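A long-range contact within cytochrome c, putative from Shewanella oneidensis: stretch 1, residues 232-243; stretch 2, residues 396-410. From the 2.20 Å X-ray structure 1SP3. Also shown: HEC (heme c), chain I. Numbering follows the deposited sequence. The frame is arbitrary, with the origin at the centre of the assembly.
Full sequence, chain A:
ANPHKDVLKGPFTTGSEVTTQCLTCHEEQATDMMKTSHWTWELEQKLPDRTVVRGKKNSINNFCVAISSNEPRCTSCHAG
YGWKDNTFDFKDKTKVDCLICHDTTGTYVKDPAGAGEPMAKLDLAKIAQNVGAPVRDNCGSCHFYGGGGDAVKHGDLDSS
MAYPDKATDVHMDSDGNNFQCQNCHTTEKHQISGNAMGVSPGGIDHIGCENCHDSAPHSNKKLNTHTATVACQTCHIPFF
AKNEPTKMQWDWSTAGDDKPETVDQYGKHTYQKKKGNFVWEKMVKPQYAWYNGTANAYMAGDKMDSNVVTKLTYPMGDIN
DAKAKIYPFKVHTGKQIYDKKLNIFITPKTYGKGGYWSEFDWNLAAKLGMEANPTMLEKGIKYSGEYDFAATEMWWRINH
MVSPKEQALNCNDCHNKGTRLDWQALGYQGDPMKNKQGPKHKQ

Stretch 1 (232-243) CQTCHIPFFAKN
Stretch 2 396-410: WRINHMVSPKEQALN

Stretch 1 is a short helix through His 236 that runs into a loop, with Ile 237 (-120/75) the first residue to leave helical phi/psi; its CQTCH motif carries the heme, with Cys 232 SG bonded to HEC CAB (1.9 Å), Cys 235 SG to HEC CAC (2.0 Å) and His 236 NE2 on HEC FE (2.0 Å). Stretch 2 wraps around the point where that helix stops, burying 958 Å². CA atoms pair Gln 233 with Asn 399 (6.2 Å) and Ile 237 with Val 402 (4.9 Å) as both numbers rise, then His 236 with Ala 408 (4.7 Å) and Cys 235 with Leu 409 (4.6 Å) as stretch 1 is read backward.

Stretch 2 leaves a strand at Arg 397. Ile 398 (phi/psi -110/123, m, m) points toward stretch 1 and lays CD1 over one face of the Phe 240 ring (chi1 p), 4.2 Å from its centroid, a CH-pi contact; its CG2 meets Ile 237 CG2 at 3.7 Å. Asn 399 starts away, yet its m rotamer brings the amide back, so that Gln 233 NE2 (chi1 m) donates to Asn 399 OD1 at 3.1 Å. The CA-to-CB bond of His 400 points away, and its backbone makes the contact: His 400 O lies 3.2 Å from Ile 237 CG2.

Met 401 adopts positive phi (67/35). Its extended side chain (m, t, t) runs along the loop of stretch 1, placing SD 3.9 Å from Phe 240 CA, while its O accepts from Lys 242 NZ at 3.0 Å. Water 2 donates to both Phe 239 O (2.6 Å) and Met 401 O (2.7 Å). Val 402 (-57/128, t) packs CG2 against Ile 237 CG1 at 3.9 Å; Ile 237, m and t, thus fits among Ile 398, Met 401 and Val 402.

Ser 403 makes two hydrogen bonds to stretch 1. Its N donates to His 236 O (3.0 Å, 163°), a carbonyl at the helix end, and its OG (chi1 m) accepts from Lys 242 NZ at 2.8 Å, the lysine reaching it with chi1 m and the rest t. Water 1 accepts from His 236 ND1 (2.9 Å) and donates to Ser 403 O (2.7 Å), tying the heme ligand's ring to this backbone.

After the 3-10 segment 405-406, the chain returns to the helix. Gln 407 O sits 3.1 Å from Pro 238 CG. Ala 408 (-63/148) sets CB 3.7 Å from both His 236 ND1 and HEC C2D, a small methyl in the corner where imidazole meets porphyrin. Leu 409 N donates to Cys 235 O (2.8 Å, 158°), and its side chain (m, t) places CD2 3.8 Å from Pro 238 CB.

The rule: consecutive carbonyls at a helix end are answered by backbone amides, with apolar side chains packed around them.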

ATOM      1  N   CYS A 232       4.630 -19.691   0.902  1.00 24.41           N
ATOM      2  CA  CYS A 232       5.778 -19.638  -0.007  1.00 25.33           C
ATOM      3  C   CYS A 232       6.568 -18.369   0.196  1.00 24.91           C
ATOM      4  O   CYS A 232       7.803 -18.359   0.192  1.00 23.25           O
ATOM      5  CB  CYS A 232       5.344 -19.711  -1.513  1.00 24.31           C
ATOM      6  SG  CYS A 232       4.054 -20.893  -1.904  1.00 28.93           S
ATOM      7  N   GLN A 233       5.834 -17.261   0.295  1.00 25.08           N
ATOM      8  CA  GLN A 233       6.420 -15.916   0.420  1.00 22.98           C
ATOM      9  C   GLN A 233       7.389 -15.850   1.586  1.00 24.72           C
ATOM     10  O   GLN A 233       8.393 -15.184   1.524  1.00 25.87           O
ATOM     11  CB  GLN A 233       5.274 -14.910   0.671  1.00 22.99           C
ATOM     12  CG  GLN A 233       4.414 -14.596  -0.601  1.00 19.90           C
ATOM     13  CD  GLN A 233       3.219 -15.448  -0.695  1.00 26.13           C
ATOM     14  OE1 GLN A 233       3.224 -16.612  -0.214  1.00 22.43           O
ATOM     15  NE2 GLN A 233       2.129 -14.883  -1.249  1.00 25.73           N
ATOM     16  N   THR A 234       7.127 -16.547   2.685  1.00 24.58           N
ATOM     17  CA  THR A 234       8.071 -16.510   3.819  1.00 23.48           C
ATOM     18  C   THR A 234       9.496 -16.945   3.496  1.00 24.27           C
ATOM     19  O   THR A 234      10.483 -16.242   3.781  1.00 23.32           O
ATOM     20  CB  THR A 234       7.425 -17.310   4.994  1.00 25.25           C
ATOM     21  OG1 THR A 234       6.267 -16.595   5.423  1.00 26.00           O
ATOM     22  CG2 THR A 234       8.368 -17.404   6.287  1.00 23.74           C
ATOM     23  N   CYS A 235       9.656 -18.132   2.905  1.00 23.77           N
ATOM     24  CA  CYS A 235      11.007 -18.584   2.551  1.00 23.53           C
ATOM     25  C   CYS A 235      11.648 -17.848   1.354  1.00 22.90           C
ATOM     26  O   CYS A 235      12.859 -17.675   1.276  1.00 24.47           O
ATOM     27  CB  CYS A 235      10.973 -20.089   2.321  1.00 24.99           C
ATOM     28  SG  CYS A 235      10.571 -20.938   3.915  1.00 26.39           S
ATOM     29  N   HIS A 236      10.823 -17.399   0.428  1.00 22.71           N
ATOM     30  CA  HIS A 236      11.265 -16.944  -0.876  1.00 23.39           C
ATOM     31  C   HIS A 236      11.353 -15.453  -1.017  1.00 23.35           C
ATOM     32  O   HIS A 236      11.823 -14.948  -2.045  1.00 23.99           O
ATOM     33  CB  HIS A 236      10.326 -17.524  -1.903  1.00 24.38           C
ATOM     34  CG  HIS A 236      10.575 -18.986  -2.112  1.00 29.09           C
ATOM     35  ND1 HIS A 236      11.770 -19.444  -2.628  1.00 28.45           N
ATOM     36  CD2 HIS A 236       9.843 -20.081  -1.824  1.00 29.95           C
ATOM     37  CE1 HIS A 236      11.753 -20.756  -2.666  1.00 29.69           C
ATOM     38  NE2 HIS A 236      10.578 -21.167  -2.239  1.00 30.27           N
ATOM     39  N   ILE A 237      10.900 -14.720   0.007  1.00 23.99           N
ATOM     40  CA  ILE A 237      11.243 -13.297   0.100  1.00 23.40           C
ATOM     41  C   ILE A 237      12.018 -12.990   1.391  1.00 24.76           C
ATOM     42  O   ILE A 237      11.460 -12.401   2.333  1.00 25.99           O
ATOM     43  CB  ILE A 237       9.944 -12.401  -0.047  1.00 24.92           C
ATOM     44  CG1 ILE A 237       8.939 -12.916  -1.098  1.00 22.80           C
ATOM     45  CG2 ILE A 237      10.343 -10.924  -0.407  1.00 24.91           C
ATOM     46  CD1 ILE A 237       7.598 -12.076  -1.142  1.00 19.42           C
ATOM     47  N   PRO A 238      13.315 -13.366   1.476  1.00 25.42           N
ATOM     48  CA  PRO A 238      14.106 -13.189   2.721  1.00 24.37           C
ATOM     49  C   PRO A 238      14.357 -11.724   3.015  1.00 26.42           C
ATOM     50  O   PRO A 238      14.648 -11.402   4.182  1.00 27.20           O
ATOM     51  CB  PRO A 238      15.463 -13.849   2.414  1.00 26.32           C
ATOM     52  CG  PRO A 238      15.485 -13.961   0.742  1.00 23.73           C
ATOM     53  CD  PRO A 238      14.069 -14.028   0.383  1.00 25.11           C
ATOM     54  N   PHE A 239      14.258 -10.842   2.013  1.00 25.44           N
ATOM     55  CA  PHE A 239      14.480  -9.393   2.225  1.00 25.76           C
ATOM     56  C   PHE A 239      13.586  -8.548   1.307  1.00 26.52           C
ATOM     57  O   PHE A 239      13.322  -8.936   0.125  1.00 27.63           O
ATOM     58  CB  PHE A 239      15.933  -8.991   1.954  1.00 23.46           C
ATOM     59  CG  PHE A 239      16.948  -9.674   2.893  1.00 26.51           C
ATOM     60  CD1 PHE A 239      17.635 -10.837   2.485  1.00 25.97           C
ATOM     61  CD2 PHE A 239      17.176  -9.167   4.183  1.00 23.80           C
ATOM     62  CE1 PHE A 239      18.641 -11.433   3.337  1.00 30.20           C
ATOM     63  CE2 PHE A 239      18.164  -9.754   5.066  1.00 34.21           C
ATOM     64  CZ  PHE A 239      18.912 -10.889   4.629  1.00 30.47           C
ATOM     65  N   PHE A 240      13.160  -7.390   1.831  1.00 27.06           N
ATOM     66  CA  PHE A 240      12.620  -6.341   1.010  1.00 26.61           C
ATOM     67  C   PHE A 240      13.451  -5.031   1.151  1.00 26.86           C
ATOM     68  O   PHE A 240      14.457  -4.968   1.898  1.00 25.65           O
ATOM     69  CB  PHE A 240      11.149  -6.195   1.352  1.00 26.65           C
ATOM     70  CG  PHE A 240      10.899  -5.652   2.721  1.00 28.34           C
ATOM     71  CD1 PHE A 240      10.804  -4.296   2.921  1.00 29.08           C
ATOM     72  CD2 PHE A 240      10.663  -6.502   3.801  1.00 29.32           C
ATOM     73  CE1 PHE A 240      10.522  -3.790   4.190  1.00 28.07           C
ATOM     74  CE2 PHE A 240      10.416  -6.015   5.076  1.00 23.49           C
ATOM     75  CZ  PHE A 240      10.329  -4.690   5.284  1.00 27.41           C
ATOM     76  N   ALA A 241      13.037  -3.971   0.453  1.00 27.82           N
ATOM     77  CA  ALA A 241      13.847  -2.740   0.364  1.00 30.74           C
ATOM     78  C   ALA A 241      15.303  -3.144   0.024  1.00 31.79           C
ATOM     79  O   ALA A 241      16.251  -2.748   0.651  1.00 34.28           O
ATOM     80  CB  ALA A 241      13.798  -1.937   1.695  1.00 29.80           C
ATOM     81  N   LYS A 242      15.447  -4.013  -0.941  1.00 33.26           N
ATOM     82  CA  LYS A 242      16.749  -4.514  -1.317  1.00 33.72           C
ATOM     83  C   LYS A 242      17.651  -3.437  -1.870  1.00 34.43           C
ATOM     84  O   LYS A 242      18.853  -3.520  -1.686  1.00 36.16           O
ATOM     85  CB  LYS A 242      16.542  -5.586  -2.362  1.00 32.19           C
ATOM     86  CG  LYS A 242      16.159  -6.932  -1.851  1.00 32.67           C
ATOM     87  CD  LYS A 242      15.765  -7.829  -3.087  1.00 35.18           C
ATOM     88  CE  LYS A 242      15.413  -9.197  -2.619  1.00 32.43           C
ATOM     89  NZ  LYS A 242      15.121 -10.152  -3.733  1.00 30.40           N
ATOM     90  N   ASN A 243      17.103  -2.442  -2.582  1.00 34.94           N
ATOM     91  CA  ASN A 243      17.934  -1.532  -3.394  1.00 36.64           C
ATOM     92  C   ASN A 243      17.996  -0.101  -2.870  1.00 38.79           C
ATOM     93  O   ASN A 243      18.877   0.652  -3.263  1.00 38.92           O
ATOM     94  CB  ASN A 243      17.500  -1.533  -4.861  1.00 35.36           C
ATOM     95  CG  ASN A 243      17.639  -2.917  -5.482  1.00 38.27           C
ATOM     96  OD1 ASN A 243      18.625  -3.624  -5.237  1.00 38.86           O
ATOM     97  ND2 ASN A 243      16.622  -3.347  -6.200  1.00 40.14           N
ATOM     98  N   TRP A 396       1.788  -4.629   6.617  1.00 28.10           N
ATOM     99  CA  TRP A 396       1.498  -4.784   5.196  1.00 28.62           C
ATOM    100  C   TRP A 396       2.170  -6.047   4.766  1.00 27.07           C
ATOM    101  O   TRP A 396       3.328  -6.274   5.136  1.00 27.20           O
ATOM    102  CB  TRP A 396       2.158  -3.699   4.309  1.00 29.54           C
ATOM    103  CG  TRP A 396       1.551  -2.381   4.376  1.00 35.02           C
ATOM    104  CD1 TRP A 396       0.552  -1.852   3.578  1.00 38.95           C
ATOM    105  CD2 TRP A 396       1.887  -1.392   5.309  1.00 36.35           C
ATOM    106  NE1 TRP A 396       0.278  -0.558   3.975  1.00 40.68           N
ATOM    107  CE2 TRP A 396       1.073  -0.264   5.051  1.00 41.07           C
ATOM    108  CE3 TRP A 396       2.771  -1.351   6.375  1.00 38.65           C
ATOM    109  CZ2 TRP A 396       1.115   0.886   5.851  1.00 42.55           C
ATOM    110  CZ3 TRP A 396       2.830  -0.249   7.126  1.00 45.22           C
ATOM    111  CH2 TRP A 396       2.014   0.893   6.853  1.00 40.49           C
ATOM    112  N   ARG A 397       1.484  -6.784   3.899  1.00 26.14           N
ATOM    113  CA  ARG A 397       1.968  -8.045   3.363  1.00 26.98           C
ATOM    114  C   ARG A 397       3.143  -7.797   2.440  1.00 26.56           C
ATOM    115  O   ARG A 397       3.127  -6.841   1.687  1.00 26.60           O
ATOM    116  CB  ARG A 397       0.878  -8.701   2.523  1.00 25.29           C
ATOM    117  CG  ARG A 397      -0.294  -9.081   3.387  1.00 30.95           C
ATOM    118  CD  ARG A 397      -1.257  -9.948   2.716  1.00 35.18           C
ATOM    119  NE  ARG A 397      -0.519 -11.161   2.252  1.00 39.10           N
ATOM    120  CZ  ARG A 397      -0.990 -11.984   1.309  1.00 37.52           C
ATOM    121  NH1 ARG A 397      -2.163 -11.735   0.727  1.00 34.64           N
ATOM    122  NH2 ARG A 397      -0.284 -13.040   0.929  1.00 40.04           N
ATOM    123  N   ILE A 398       4.054  -8.749   2.401  1.00 26.52           N
ATOM    124  CA  ILE A 398       5.147  -8.706   1.479  1.00 26.61           C
ATOM    125  C   ILE A 398       4.906  -9.814   0.444  1.00 26.95           C
ATOM    126  O   ILE A 398       4.904 -10.954   0.795  1.00 27.04           O
ATOM    127  CB  ILE A 398       6.472  -8.975   2.243  1.00 28.14           C
ATOM    128  CG1 ILE A 398       6.831  -7.795   3.183  1.00 27.28           C
ATOM    129  CG2 ILE A 398       7.589  -9.151   1.255  1.00 24.28           C
ATOM    130  CD1 ILE A 398       6.982  -6.491   2.292  1.00 25.47           C
ATOM    131  N   ASN A 399       4.845  -9.476  -0.850  1.00 27.62           N
ATOM    132  CA  ASN A 399       4.569 -10.426  -1.899  1.00 26.90           C
ATOM    133  C   ASN A 399       5.494 -10.405  -3.094  1.00 26.32           C
ATOM    134  O   ASN A 399       5.421 -11.347  -3.912  1.00 26.29           O
ATOM    135  CB  ASN A 399       3.112 -10.292  -2.425  1.00 27.76           C
ATOM    136  CG  ASN A 399       2.075 -10.670  -1.357  1.00 30.79           C
ATOM    137  OD1 ASN A 399       1.806 -11.841  -1.065  1.00 26.07           O
ATOM    138  ND2 ASN A 399       1.487  -9.648  -0.789  1.00 31.23           N
ATOM    139  N   HIS A 400       6.288  -9.355  -3.239  1.00 25.38           N
ATOM    140  CA  HIS A 400       7.166  -9.142  -4.403  1.00 26.75           C
ATOM    141  C   HIS A 400       8.644  -9.270  -4.005  1.00 27.02           C
ATOM    142  O   HIS A 400       8.903  -9.465  -2.832  1.00 25.59           O
ATOM    143  CB  HIS A 400       6.819  -7.848  -5.149  1.00 24.30           C
ATOM    144  CG  HIS A 400       5.343  -7.709  -5.353  1.00 25.93           C
ATOM    145  ND1 HIS A 400       4.511  -7.143  -4.397  1.00 25.55           N
ATOM    146  CD2 HIS A 400       4.529  -8.190  -6.324  1.00 26.35           C
ATOM    147  CE1 HIS A 400       3.250  -7.248  -4.800  1.00 24.29           C
ATOM    148  NE2 HIS A 400       3.233  -7.866  -5.968  1.00 24.61           N
ATOM    149  N   MET A 401       9.583  -9.161  -4.979  1.00 26.82           N
ATOM    150  CA  MET A 401      10.992  -9.393  -4.731  1.00 26.72           C
ATOM    151  C   MET A 401      11.301 -10.864  -4.385  1.00 27.83           C
ATOM    152  O   MET A 401      12.255 -11.164  -3.640  1.00 28.38           O
ATOM    153  CB  MET A 401      11.577  -8.461  -3.641  1.00 27.23           C
ATOM    154  CG  MET A 401      11.521  -6.955  -4.029  1.00 27.01           C
ATOM    155  SD  MET A 401      12.196  -5.748  -2.780  1.00 34.40           S
ATOM    156  CE  MET A 401      12.179  -4.271  -3.851  1.00 34.65           C
ATOM    157  N   VAL A 402      10.583 -11.782  -4.977  1.00 26.29           N
ATOM    158  CA  VAL A 402      10.973 -13.157  -4.749  1.00 27.74           C
ATOM    159  C   VAL A 402      12.462 -13.269  -5.207  1.00 29.70           C
ATOM    160  O   VAL A 402      12.824 -12.777  -6.274  1.00 29.39           O
ATOM    161  CB  VAL A 402      10.045 -14.142  -5.481  1.00 27.83           C
ATOM    162  CG1 VAL A 402      10.664 -15.592  -5.464  1.00 22.63           C
ATOM    163  CG2 VAL A 402       8.578 -14.115  -4.833  1.00 22.08           C
ATOM    164  N   SER A 403      13.330 -13.806  -4.340  1.00 29.53           N
ATOM    165  CA  SER A 403      14.768 -13.914  -4.631  1.00 28.11           C
ATOM    166  C   SER A 403      15.049 -15.222  -5.391  1.00 29.41           C
ATOM    167  O   SER A 403      14.219 -16.149  -5.299  1.00 29.02           O
ATOM    168  CB  SER A 403      15.508 -13.994  -3.299  1.00 26.87           C
ATOM    169  OG  SER A 403      15.368 -12.746  -2.685  1.00 30.71           O
ATOM    170  N   PRO A 404      16.222 -15.351  -6.063  1.00 29.63           N
ATOM    171  CA  PRO A 404      16.591 -16.670  -6.640  1.00 29.66           C
ATOM    172  C   PRO A 404      16.557 -17.743  -5.605  1.00 29.73           C
ATOM    173  O   PRO A 404      16.687 -17.414  -4.423  1.00 29.50           O
ATOM    174  CB  PRO A 404      18.037 -16.487  -7.147  1.00 28.99           C
ATOM    175  CG  PRO A 404      18.179 -15.033  -7.407  1.00 28.64           C
ATOM    176  CD  PRO A 404      17.245 -14.302  -6.337  1.00 28.23           C
ATOM    177  N   LYS A 405      16.410 -18.987  -6.042  1.00 30.79           N
ATOM    178  CA  LYS A 405      16.217 -20.116  -5.147  1.00 33.46           C
ATOM    179  C   LYS A 405      17.381 -20.299  -4.147  1.00 33.56           C
ATOM    180  O   LYS A 405      17.174 -20.752  -3.008  1.00 33.23           O
ATOM    181  CB  LYS A 405      15.965 -21.369  -5.987  1.00 33.80           C
ATOM    182  CG  LYS A 405      17.170 -21.746  -6.882  1.00 38.84           C
ATOM    183  CD  LYS A 405      16.849 -22.931  -7.783  1.00 46.27           C
ATOM    184  CE  LYS A 405      18.151 -23.535  -8.427  1.00 47.84           C
ATOM    185  NZ  LYS A 405      18.581 -22.632  -9.592  1.00 51.36           N
ATOM    186  N   GLU A 406      18.576 -19.861  -4.555  1.00 34.82           N
ATOM    187  CA  GLU A 406      19.798 -19.990  -3.710  1.00 38.16           C
ATOM    188  C   GLU A 406      19.745 -19.095  -2.446  1.00 37.70           C
ATOM    189  O   GLU A 406      20.473 -19.340  -1.506  1.00 38.50           O
ATOM    190  CB  GLU A 406      21.136 -19.740  -4.524  1.00 37.19           C
ATOM    191  CG  GLU A 406      21.378 -20.722  -5.647  1.00 40.85           C
ATOM    192  CD  GLU A 406      20.621 -20.399  -6.954  1.00 47.10           C
ATOM    193  OE1 GLU A 406      20.563 -21.336  -7.809  1.00 48.83           O
ATOM    194  OE2 GLU A 406      20.116 -19.231  -7.161  1.00 45.56           O
ATOM    195  N   GLN A 407      18.884 -18.072  -2.452  1.00 37.30           N
ATOM    196  CA  GLN A 407      18.723 -17.214  -1.281  1.00 38.42           C
ATOM    197  C   GLN A 407      17.403 -17.393  -0.513  1.00 36.15           C
ATOM    198  O   GLN A 407      17.112 -16.583   0.329  1.00 35.53           O
ATOM    199  CB  GLN A 407      18.896 -15.735  -1.598  1.00 38.78           C
ATOM    200  CG  GLN A 407      19.143 -15.431  -2.989  1.00 45.35           C
ATOM    201  CD  GLN A 407      20.576 -15.546  -3.358  1.00 54.28           C
ATOM    202  OE1 GLN A 407      20.904 -15.762  -4.541  1.00 59.94           O
ATOM    203  NE2 GLN A 407      21.461 -15.413  -2.355  1.00 58.36           N
ATOM    204  N   ALA A 408      16.656 -18.450  -0.779  1.00 33.86           N
ATOM    205  CA  ALA A 408      15.488 -18.795   0.054  1.00 32.94           C
ATOM    206  C   ALA A 408      15.951 -19.107   1.436  1.00 31.90           C
ATOM    207  O   ALA A 408      17.054 -19.600   1.581  1.00 30.92           O
ATOM    208  CB  ALA A 408      14.698 -20.003  -0.509  1.00 32.31           C
ATOM    209  N   LEU A 409      15.113 -18.793   2.442  1.00 30.03           N
ATOM    210  CA  LEU A 409      15.419 -19.161   3.802  1.00 29.93           C
ATOM    211  C   LEU A 409      15.685 -20.672   3.809  1.00 31.19           C
ATOM    212  O   LEU A 409      14.897 -21.396   3.270  1.00 29.37           O
ATOM    213  CB  LEU A 409      14.248 -18.841   4.718  1.00 29.32           C
ATOM    214  CG  LEU A 409      13.879 -17.361   4.841  1.00 26.37           C
ATOM    215  CD1 LEU A 409      12.933 -17.157   6.026  1.00 21.01           C
ATOM    216  CD2 LEU A 409      15.277 -16.609   5.022  1.00 26.93           C
ATOM    217  N   ASN A 410      16.817 -21.117   4.367  1.00 31.61           N
ATOM    218  CA  ASN A 410      17.034 -22.544   4.534  1.00 33.75           C
ATOM    219  C   ASN A 410      16.969 -22.962   6.022  1.00 32.97           C
ATOM    220  O   ASN A 410      16.758 -22.109   6.880  1.00 32.92           O
ATOM    221  CB  ASN A 410      18.326 -22.984   3.831  1.00 35.03           C
ATOM    222  CG  ASN A 410      18.103 -24.195   2.819  1.00 38.71           C
ATOM    223  OD1 ASN A 410      17.375 -25.167   3.101  1.00 40.44           O
ATOM    224  ND2 ASN A 410      18.769 -24.121   1.643  1.00 45.00           N
TER
HETATM  225 FE   HEC I 807      10.555 -23.159  -2.152  1.00 32.23          FE
HETATM  226  CHA HEC I 807      13.199 -23.785  -3.929  1.00 27.19           C
HETATM  227  CHB HEC I 807       8.689 -22.515  -4.928  1.00 23.70           C
HETATM  228  CHC HEC I 807       7.568 -23.096  -0.249  1.00 22.92           C
HETATM  229  CHD HEC I 807      12.295 -23.230   0.747  1.00 19.50           C
HETATM  230  NA  HEC I 807      10.850 -23.201  -4.164  1.00 32.09           N
HETATM  231  C1A HEC I 807      12.058 -23.577  -4.665  1.00 29.80           C
HETATM  232  C2A HEC I 807      11.927 -23.500  -6.100  1.00 30.16           C
HETATM  233  C3A HEC I 807      10.677 -23.171  -6.421  1.00 27.81           C
HETATM  234  C4A HEC I 807       9.976 -22.916  -5.177  1.00 27.86           C
HETATM  235  CMA HEC I 807      10.124 -23.050  -7.873  1.00 29.34           C
HETATM  236  CAA HEC I 807      13.059 -23.894  -7.082  1.00 33.13           C
HETATM  237  CBA HEC I 807      13.002 -25.425  -7.163  1.00 34.35           C
HETATM  238  CGA HEC I 807      14.174 -25.940  -7.977  1.00 39.93           C
HETATM  239  O1A HEC I 807      14.160 -25.802  -9.193  1.00 41.57           O
HETATM  240  O2A HEC I 807      15.160 -26.427  -7.391  1.00 43.18           O
HETATM  241  NB  HEC I 807       8.553 -22.888  -2.495  1.00 27.09           N
HETATM  242  C1B HEC I 807       8.042 -22.537  -3.727  1.00 25.59           C
HETATM  243  C2B HEC I 807       6.647 -22.379  -3.599  1.00 26.56           C
HETATM  244  C3B HEC I 807       6.326 -22.597  -2.347  1.00 23.13           C
HETATM  245  C4B HEC I 807       7.505 -22.914  -1.622  1.00 27.57           C
HETATM  246  CMB HEC I 807       5.714 -22.110  -4.797  1.00 26.19           C
HETATM  247  CAB HEC I 807       4.903 -22.613  -1.748  1.00 26.45           C
HETATM  248  CBB HEC I 807       4.138 -23.550  -2.365  1.00 24.64           C
HETATM  249  NC  HEC I 807      10.012 -23.155  -0.123  1.00 27.26           N
HETATM  250  C1C HEC I 807       8.750 -23.039   0.412  1.00 23.26           C
HETATM  251  C2C HEC I 807       8.885 -22.950   1.814  1.00 27.36           C
HETATM  252  C3C HEC I 807      10.222 -22.969   2.103  1.00 27.80           C
HETATM  253  C4C HEC I 807      10.942 -23.113   0.861  1.00 25.27           C
HETATM  254  CMC HEC I 807       7.666 -22.776   2.743  1.00 25.82           C
HETATM  255  CAC HEC I 807      10.916 -22.845   3.507  1.00 25.52           C
HETATM  256  CBC HEC I 807      10.519 -23.490   4.662  1.00 17.20           C
HETATM  257  ND  HEC I 807      12.419 -23.422  -1.615  1.00 28.32           N
HETATM  258  C1D HEC I 807      12.995 -23.423  -0.379  1.00 26.37           C
HETATM  259  C2D HEC I 807      14.411 -23.718  -0.474  1.00 21.55           C
HETATM  260  C3D HEC I 807      14.665 -23.773  -1.917  1.00 26.40           C
HETATM  261  C4D HEC I 807      13.395 -23.660  -2.559  1.00 28.81           C
HETATM  262  CMD HEC I 807      15.442 -23.768   0.724  1.00 19.63           C
HETATM  263  CAD HEC I 807      16.050 -24.065  -2.646  1.00 33.17           C
HETATM  264  CBD HEC I 807      16.173 -25.604  -2.634  1.00 37.37           C
HETATM  265  CGD HEC I 807      15.692 -26.045  -4.005  1.00 45.85           C
HETATM  266  O1D HEC I 807      16.251 -25.496  -5.049  1.00 44.87           O
HETATM  267  O2D HEC I 807      14.752 -26.940  -4.073  1.00 45.47           O
HETATM  268  O   HOH W   1      13.836 -17.493  -3.018  1.00 28.70           O
HETATM  269  O   HOH W   2      13.517 -11.198  -1.216  1.00 31.14           O